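Local coordinates for protein formimidoylglutamase (Bacillus subtilis, PDB 3M1R) that catalyses the manganese-dependent hydrolysis of N-formimidoyl-L-glutamate to L-glutamate and formamide, a late step of histidine degradation, at residues 30-34 / 35-39; 128-131 / 132-135; 171-174 / 175-179; 309-312 / 313-316. One frame throughout, in Å; residues are numbered along the deposited sequence.

Contact 1: residues 30-34 / 35-39; sequences ATWDG and QDIKG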
# COMPACT_ATOMS: atom_id res chain seq x y z
N ALA D 30 -32.82 6.34 -6.18
CA ALA D 30 -33.33 5.41 -7.17
C ALA D 30 -32.71 5.67 -8.54
O ALA D 30 -32.51 6.81 -8.95
CB ALA D 30 -34.83 5.51 -7.26
N THR D 31 -32.41 4.59 -9.26
CA THR D 31 -32.04 4.72 -10.64
C THR D 31 -33.15 5.50 -11.35
O THR D 31 -34.32 5.29 -11.10
CB THR D 31 -31.88 3.35 -11.29
OG1 THR D 31 -30.95 2.58 -10.52
CG2 THR D 31 -31.35 3.49 -12.70
N TRP D 32 -32.77 6.43 -12.20
CA TRP D 32 -33.74 7.25 -12.88
C TRP D 32 -34.28 6.47 -14.05
O TRP D 32 -33.51 5.99 -14.87
CB TRP D 32 -33.10 8.52 -13.41
CG TRP D 32 -34.07 9.49 -13.99
CD1 TRP D 32 -35.22 9.93 -13.41
CD2 TRP D 32 -33.96 10.17 -15.25
NE1 TRP D 32 -35.85 10.83 -14.24
CE2 TRP D 32 -35.10 11.00 -15.37
CE3 TRP D 32 -33.02 10.17 -16.28
CZ2 TRP D 32 -35.32 11.81 -16.48
CZ3 TRP D 32 -33.24 10.97 -17.38
CH2 TRP D 32 -34.38 11.78 -17.47
N ASP D 33 -35.59 6.31 -14.10
CA ASP D 33 -36.25 6.00 -15.35
C ASP D 33 -36.72 7.37 -15.84
O ASP D 33 -36.54 8.36 -15.13
CB ASP D 33 -37.41 5.04 -15.13
CG ASP D 33 -37.46 3.95 -16.17
OD1 ASP D 33 -36.95 2.85 -15.90
OD2 ASP D 33 -38.01 4.20 -17.27
N GLY D 34 -37.33 7.46 -17.01
CA GLY D 34 -37.60 8.76 -17.61
C GLY D 34 -38.37 9.79 -16.81
O GLY D 34 -38.47 10.95 -17.22
N GLN D 35 -38.92 9.39 -15.66
CA GLN D 35 -39.89 10.22 -14.93
C GLN D 35 -39.45 11.65 -14.62
O GLN D 35 -38.26 11.98 -14.68
CB GLN D 35 -40.38 9.51 -13.66
CG GLN D 35 -39.29 9.13 -12.69
CD GLN D 35 -38.94 7.65 -12.72
OE1 GLN D 35 -38.28 7.19 -13.64
NE2 GLN D 35 -39.39 6.92 -11.72
N ASP D 36 -40.42 12.50 -14.27
CA ASP D 36 -40.19 13.94 -14.11
C ASP D 36 -39.31 14.30 -12.91
O ASP D 36 -39.60 13.94 -11.77
CB ASP D 36 -41.52 14.68 -14.01
CG ASP D 36 -41.65 15.75 -15.07
OD1 ASP D 36 -40.66 16.47 -15.32
OD2 ASP D 36 -42.75 15.87 -15.66
N ILE D 37 -38.24 15.04 -13.19
CA ILE D 37 -37.27 15.39 -12.16
C ILE D 37 -37.67 16.68 -11.47
O ILE D 37 -37.76 17.74 -12.08
CB ILE D 37 -35.86 15.56 -12.74
CG1 ILE D 37 -35.54 14.38 -13.66
CG2 ILE D 37 -34.84 15.66 -11.63
CD1 ILE D 37 -34.33 14.63 -14.53
N LYS D 38 -37.90 16.57 -10.17
CA LYS D 38 -38.22 17.73 -9.36
C LYS D 38 -37.13 17.85 -8.30
O LYS D 38 -36.96 16.96 -7.47
CB LYS D 38 -39.58 17.53 -8.70
CG LYS D 38 -40.66 17.03 -9.67
CD LYS D 38 -41.79 16.31 -8.92
CE LYS D 38 -41.44 14.86 -8.59
NZ LYS D 38 -40.22 14.72 -7.73
N GLY D 39 -36.37 18.93 -8.38
CA GLY D 39 -35.32 19.20 -7.42
C GLY D 39 -33.99 18.52 -7.73
O GLY D 39 -33.67 18.23 -8.87
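Trp32 and Gln35 are joined round a turn by one hydrogen bond, from the indole N-H to a backbone carbonyl. Trp32 NE1 lies 2.7 Å from Gln35 O. The N-H points at the oxygen at 148°, so the bond is somewhat bent. The oxygen sits at the ring edge, close to the indole plane, while the donor is tilted 21° from the carbonyl plane. The torsions of Trp32 explain the reach. CG stands anti to the backbone N (chi1 -173°), which carries the indole forward along the chain to the residues that follow. Ile37 then packs against the ring. Its CG1 is beside its own backbone N, and from there CD1 approaches the indole obliquely, 3.5 Å above the ring plane and offset toward the rim. Trp32 CZ2 and Ile37 CD1 are 3.6 Å apart, and the two side chains cross at about a right angle. Gly34 CA lies on the other side of the ring plane, also toward the rim, so the indole is held between glycine backbone and isoleucine methyl. Without the indole, as with a valine here in place of Trp32, Gln35 O is likely to lose this donor and Ile37 CD1 the ring it rests on.

The turn follows strand 29-31, outermost in the sheet of this chain, and leads into strand 39-45. It lies at the surface, away from the metal site. Trp32 and Ile37 both touch Leu90 of strand 87-93, which separates these two strands in the parallel sheet. Tyr88 meets the indole edge-to-face, the His118 ring also meets it, and Leu10 of the second subunit packs on it.

Contact 2: residues 128-131 / 132-135; sequences GDNS and ISYS. With CA (calcium ion), chain B.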
# COMPACT_ATOMS: atom_id res chain seq x y z
N GLY D 128 -14.99 13.09 -12.08
CA GLY D 128 -14.58 13.89 -13.22
C GLY D 128 -13.55 14.94 -12.83
O GLY D 128 -13.48 15.35 -11.68
N ASP D 129 -12.74 15.37 -13.79
CA ASP D 129 -11.69 16.32 -13.49
C ASP D 129 -12.17 17.76 -13.71
O ASP D 129 -13.32 17.97 -14.07
CB ASP D 129 -10.43 16.02 -14.32
CG ASP D 129 -10.63 16.26 -15.79
OD1 ASP D 129 -11.52 17.07 -16.16
OD2 ASP D 129 -9.89 15.64 -16.59
N ASN D 130 -11.29 18.73 -13.50
CA ASN D 130 -11.72 20.11 -13.51
C ASN D 130 -12.22 20.59 -14.87
O ASN D 130 -12.99 21.55 -14.96
CB ASN D 130 -10.64 21.05 -12.95
CG ASN D 130 -11.24 22.19 -12.12
OD1 ASN D 130 -10.58 22.73 -11.22
ND2 ASN D 130 -12.51 22.55 -12.41
N SER D 131 -11.80 19.91 -15.93
CA SER D 131 -12.11 20.38 -17.28
C SER D 131 -13.62 20.37 -17.59
O SER D 131 -14.06 21.06 -18.49
CB SER D 131 -11.39 19.54 -18.33
OG SER D 131 -12.02 18.29 -18.48
N ILE D 132 -14.40 19.58 -16.84
CA ILE D 132 -15.83 19.45 -17.13
C ILE D 132 -16.60 20.73 -16.85
O ILE D 132 -17.72 20.89 -17.33
CB ILE D 132 -16.51 18.27 -16.35
CG1 ILE D 132 -16.77 18.64 -14.89
CG2 ILE D 132 -15.66 17.00 -16.43
CD1 ILE D 132 -17.67 17.64 -14.13
N SER D 133 -16.01 21.63 -16.07
CA SER D 133 -16.70 22.85 -15.65
C SER D 133 -17.05 23.76 -16.81
O SER D 133 -17.97 24.59 -16.72
CB SER D 133 -15.89 23.61 -14.60
OG SER D 133 -15.76 22.84 -13.42
N TYR D 134 -16.32 23.62 -17.91
CA TYR D 134 -16.67 24.40 -19.08
C TYR D 134 -18.03 23.95 -19.61
O TYR D 134 -18.92 24.77 -19.79
CB TYR D 134 -15.63 24.27 -20.18
CG TYR D 134 -16.12 24.81 -21.49
CD1 TYR D 134 -16.02 26.17 -21.79
CD2 TYR D 134 -16.69 23.97 -22.44
CE1 TYR D 134 -16.46 26.67 -22.99
CE2 TYR D 134 -17.14 24.47 -23.66
CZ TYR D 134 -17.03 25.82 -23.92
OH TYR D 134 -17.48 26.32 -25.12
N SER D 135 -18.17 22.66 -19.87
CA SER D 135 -19.42 22.16 -20.46
C SER D 135 -20.64 22.27 -19.53
O SER D 135 -21.75 22.56 -19.98
CB SER D 135 -19.25 20.72 -20.97
OG SER D 135 -18.30 20.65 -22.03
CA CA B . -8.61 23.80 -10.44
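This is a local contact beside the metal site, where the loop after strand 121-127 leads into helix 133-141. Ser133 N donates to Asn130 O at 3.2 Å, an i to i+3 bond. Ile132 N reaches back to Asp129 O in a weak bond of 3.4 Å. Asp129 organises the turn through its side chain. Its CG sits between the backbone N and the carbonyl carbon (chi1 68°), which folds OD1 back toward Ser131. There OD1 accepts from Ser131 N at 2.9 Å, an Asx turn, and this donor comes from above the carboxylate plane. Ser131 OG, also bonded to Ser50, donates to the same oxygen on its syn side, 2.7 Å away. Asp129 OD2 is held by Ser50 and Ser51. Replacing Asp129 by alanine is likely to undo the Asx turn and leave Ser131 N and OG without their shared acceptor. Ile132 CG2 lies over the backbone, 3.5 Å from Asp129 O. Ser133 OG is bonded to Glu287.

As modelled, Asn130 OD1 binds a calcium ion at 2.4 Å, and Asp153, Asp157 and Asp245 bind the same ion. Calcium probably occupies the position of a catalytic manganese here. The buried bonds of Asp129 probably help to hold the backbone on both sides of Asn130.

Contact 3: residues 171-174 / 175-179; sequences PFRR and LLDEE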
# COMPACT_ATOMS: atom_id res chain seq x y z
N PRO D 171 -10.81 25.53 -17.92
CA PRO D 171 -12.26 25.72 -18.06
C PRO D 171 -12.66 27.19 -18.00
O PRO D 171 -13.47 27.64 -18.81
CB PRO D 171 -12.85 25.02 -16.83
CG PRO D 171 -11.74 24.30 -16.19
CD PRO D 171 -10.47 24.94 -16.61
N PHE D 172 -12.09 27.92 -17.05
CA PHE D 172 -12.56 29.28 -16.83
C PHE D 172 -12.03 30.31 -17.83
O PHE D 172 -12.68 31.34 -18.06
CB PHE D 172 -12.33 29.71 -15.38
CG PHE D 172 -13.22 29.02 -14.43
CD1 PHE D 172 -12.78 27.90 -13.74
CD2 PHE D 172 -14.53 29.44 -14.26
CE1 PHE D 172 -13.63 27.24 -12.89
CE2 PHE D 172 -15.38 28.78 -13.41
CZ PHE D 172 -14.93 27.69 -12.73
N ARG D 173 -10.89 30.03 -18.44
CA ARG D 173 -10.43 30.86 -19.55
C ARG D 173 -11.40 30.69 -20.72
O ARG D 173 -11.77 31.66 -21.38
CB ARG D 173 -9.00 30.49 -19.97
CG ARG D 173 -8.34 31.52 -20.89
CD ARG D 173 -6.86 31.22 -21.10
NE ARG D 173 -6.16 32.37 -21.66
CZ ARG D 173 -5.26 33.09 -20.99
NH1 ARG D 173 -4.67 34.13 -21.58
NH2 ARG D 173 -4.94 32.77 -19.75
N ARG D 174 -11.80 29.45 -20.98
CA ARG D 174 -12.75 29.17 -22.04
C ARG D 174 -14.06 29.88 -21.75
O ARG D 174 -14.63 30.52 -22.64
CB ARG D 174 -12.97 27.67 -22.20
CG ARG D 174 -12.02 27.02 -23.20
CD ARG D 174 -12.34 25.55 -23.42
NE ARG D 174 -11.83 25.08 -24.70
CZ ARG D 174 -12.49 25.20 -25.85
NH1 ARG D 174 -13.69 25.77 -25.88
NH2 ARG D 174 -11.95 24.74 -26.98
N LEU D 175 -14.55 29.79 -20.52
CA LEU D 175 -15.79 30.45 -20.14
C LEU D 175 -15.67 31.97 -20.30
O LEU D 175 -16.49 32.57 -20.98
CB LEU D 175 -16.21 30.06 -18.72
CG LEU D 175 -16.64 28.61 -18.53
CD1 LEU D 175 -16.49 28.18 -17.08
CD2 LEU D 175 -18.07 28.37 -19.01
N LEU D 176 -14.66 32.58 -19.70
CA LEU D 176 -14.46 34.03 -19.80
C LEU D 176 -14.28 34.52 -21.25
O LEU D 176 -14.96 35.46 -21.69
CB LEU D 176 -13.26 34.48 -18.96
CG LEU D 176 -13.52 34.96 -17.54
CD1 LEU D 176 -15.00 34.97 -17.24
CD2 LEU D 176 -12.81 34.08 -16.55
N ASP D 177 -13.37 33.89 -21.97
CA ASP D 177 -13.08 34.29 -23.35
C ASP D 177 -14.34 34.25 -24.22
O ASP D 177 -14.57 35.14 -25.03
CB ASP D 177 -11.97 33.43 -23.96
CG ASP D 177 -10.58 33.82 -23.47
OD1 ASP D 177 -10.44 34.91 -22.88
OD2 ASP D 177 -9.62 33.04 -23.69
N GLU D 178 -15.15 33.21 -24.03
CA GLU D 178 -16.30 32.99 -24.90
C GLU D 178 -17.53 33.76 -24.42
O GLU D 178 -18.58 33.74 -25.07
CB GLU D 178 -16.59 31.50 -25.02
CG GLU D 178 -15.44 30.74 -25.69
CD GLU D 178 -15.64 29.24 -25.69
OE1 GLU D 178 -16.79 28.78 -25.51
OE2 GLU D 178 -14.64 28.51 -25.88
N GLU D 179 -17.38 34.43 -23.28
CA GLU D 179 -18.43 35.25 -22.68
C GLU D 179 -19.63 34.46 -22.21
O GLU D 179 -20.76 34.96 -22.20
CB GLU D 179 -18.86 36.34 -23.64
CG GLU D 179 -17.71 37.12 -24.22
CD GLU D 179 -18.18 38.31 -25.01
OE1 GLU D 179 -18.03 38.29 -26.25
OE2 GLU D 179 -18.71 39.26 -24.39
O HOH W 1 -7.21 33.87 -24.18
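The contact lies within helix 171-178, and four successive i to i+4 backbone bonds run through it. Asp177 N to Arg173 O is the shortest, at 2.8 Å. Glu179 is the first residue to leave helical angles, with positive phi (66°). Its N bonds back to Leu176 O, one of the two bonds back into the last turn that make a Schellman motif. Side chains one turn apart then pair on the outer side. Glu178 CG is beside its backbone N (chi1 -64°) and the chain is extended beyond it, which lays the carboxylate along Arg174. Arg174 NH1 makes a salt bridge to Glu178 OE2 at 2.9 Å. The guanidinium and carboxylate planes stand nearly perpendicular, 84° apart, so a single nitrogen and a single oxygen make the bridge. Glu178 OE1 bonds to Tyr134 OH, and the same tyrosine forms a cation-pi contact with Arg174.

Arg173 NE is 4.1 Å from Asp177 OD2, and a water joins them. It accepts from Arg173 NE and donates to Asp177 OD2 at 2.6 Å. Asp177 OD1 is bonded to Tyr203, and Arg173 NH2 to Val158 O. On the buried side Phe172 CD2 lies 3.7 Å from Leu175 CD1. Both residues pack on Ile137 of helix 133-141.

The helix is the crossover of the beta-alpha-beta unit formed with strands 147-152 and 186-191, part of the alpha/beta fold of the arginase family. At its first turn Pro171 and Phe172 touch Asp157, a calcium ligand.

Contact 4: residues 309-312 / 313-316; sequences LLHA and LKGM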
# COMPACT_ATOMS: atom_id res chain seq x y z
N LEU D 309 -22.09 16.88 -0.55
CA LEU D 309 -23.40 16.61 -1.14
C LEU D 309 -24.50 16.68 -0.07
O LEU D 309 -25.51 17.36 -0.25
CB LEU D 309 -23.40 15.23 -1.81
CG LEU D 309 -23.28 15.23 -3.34
CD1 LEU D 309 -22.83 16.58 -3.87
CD2 LEU D 309 -22.37 14.10 -3.84
N LEU D 310 -24.27 15.98 1.04
CA LEU D 310 -25.19 16.02 2.17
C LEU D 310 -25.46 17.44 2.66
O LEU D 310 -26.60 17.78 2.90
CB LEU D 310 -24.69 15.13 3.31
CG LEU D 310 -24.73 13.64 2.94
CD1 LEU D 310 -24.00 12.79 3.97
CD2 LEU D 310 -26.18 13.16 2.81
N HIS D 311 -24.42 18.27 2.77
CA HIS D 311 -24.58 19.61 3.31
C HIS D 311 -25.22 20.57 2.30
O HIS D 311 -25.93 21.48 2.67
CB HIS D 311 -23.27 20.17 3.86
CG HIS D 311 -22.88 19.60 5.19
ND1 HIS D 311 -23.03 20.29 6.37
CD2 HIS D 311 -22.35 18.39 5.52
CE1 HIS D 311 -22.62 19.54 7.38
NE2 HIS D 311 -22.20 18.38 6.89
N ALA D 312 -24.99 20.33 1.02
CA ALA D 312 -25.70 21.09 0.01
C ALA D 312 -27.19 20.74 0.04
O ALA D 312 -28.04 21.62 -0.02
CB ALA D 312 -25.11 20.83 -1.38
N LEU D 313 -27.49 19.45 0.11
CA LEU D 313 -28.88 18.99 0.18
C LEU D 313 -29.55 19.61 1.40
O LEU D 313 -30.68 20.08 1.34
CB LEU D 313 -28.94 17.48 0.31
CG LEU D 313 -29.39 16.53 -0.81
CD1 LEU D 313 -29.78 17.17 -2.12
CD2 LEU D 313 -28.32 15.47 -1.00
N LYS D 314 -28.82 19.60 2.50
CA LYS D 314 -29.29 20.19 3.75
C LYS D 314 -29.66 21.65 3.52
O LYS D 314 -30.73 22.10 3.94
CB LYS D 314 -28.18 20.08 4.80
CG LYS D 314 -28.57 20.55 6.19
CD LYS D 314 -27.41 20.35 7.14
CE LYS D 314 -27.59 21.14 8.43
NZ LYS D 314 -26.40 21.02 9.31
N GLY D 315 -28.77 22.39 2.86
CA GLY D 315 -28.99 23.80 2.59
C GLY D 315 -30.21 23.99 1.72
O GLY D 315 -31.01 24.88 1.97
N MSE D 316 -30.37 23.15 0.71
CA MSE D 316 -31.54 23.25 -0.14
C MSE D 316 -32.84 22.97 0.63
O MSE D 316 -33.82 23.69 0.48
CB MSE D 316 -31.42 22.34 -1.37
CG MSE D 316 -30.22 22.70 -2.26
SE MSE D 316 -29.84 21.33 -3.58
CE MSE D 316 -31.33 21.72 -4.79
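Lys314 runs out past the imidazole of His311. Its CG is anti to the backbone N (chi1 -175°), and the rest of the chain is extended, which brings CD near the ring. Contact between them is loose: His311 ND1 is 4.4 Å from Lys314 CD, and the methylene approaches the ring obliquely. Lys314 CB rests against backbone, 3.4 Å from His311 O. Met316, a selenomethionine, has CG beside its own backbone N (chi1 -61°). This lays CG over the preceding turn, 3.3 Å from Ala312 O, and a bend at chi3 then turns the terminal methyl.

The backbone is regular helix. Leu313 N bonds to Leu309 O at 2.9 Å, and three further i to i+4 bonds follow up to Met316 N and Ala312 O. Leu313 CD2 lies 3.5 Å from Leu309 O. Leu309 and Leu313 face the parallel sheet, against Leu126 and Leu124 of strand 121-127, and Ala312 meets Ile286 of strand 283-289.

The polar ends look elsewhere. His311 NE2 is hydrogen-bonded to a di(hydroxyethyl)ether, probably from the crystallisation liquor. Lys314 NZ forms salt bridges with Glu77 and with Glu193 of the third subunit, whose Phe194 meets the His311 ring edge-to-face. The two carboxylates probably offset the nearby charge of Lys275 and favour a charged Lys314. The helix thus presents an apolar side to its own sheet and a mixed side, with one salt bridge and an aromatic contact, to the third subunit.

Contacts 2 and 3 belong together at the metal site. Their centres are 12 Å apart, and Tyr134 CD1 of contact 2 packs 3.4 Å from Arg174 CB of contact 3. Pro171 CG also packs on Asn130 O, at 3.3 Å. Contact 2 supplies a calcium ligand, whereas the side chain of Pro171 in contact 3 stays about 7 Å from a bound calcium. Contacts 1 and 4 lie away from that site. Their nearest atoms are about 5 Å apart without touching, and each meets a different neighbouring subunit. Contacts 2 and 4 lie on opposite sides of the chain's centre, about 21 Å between centres.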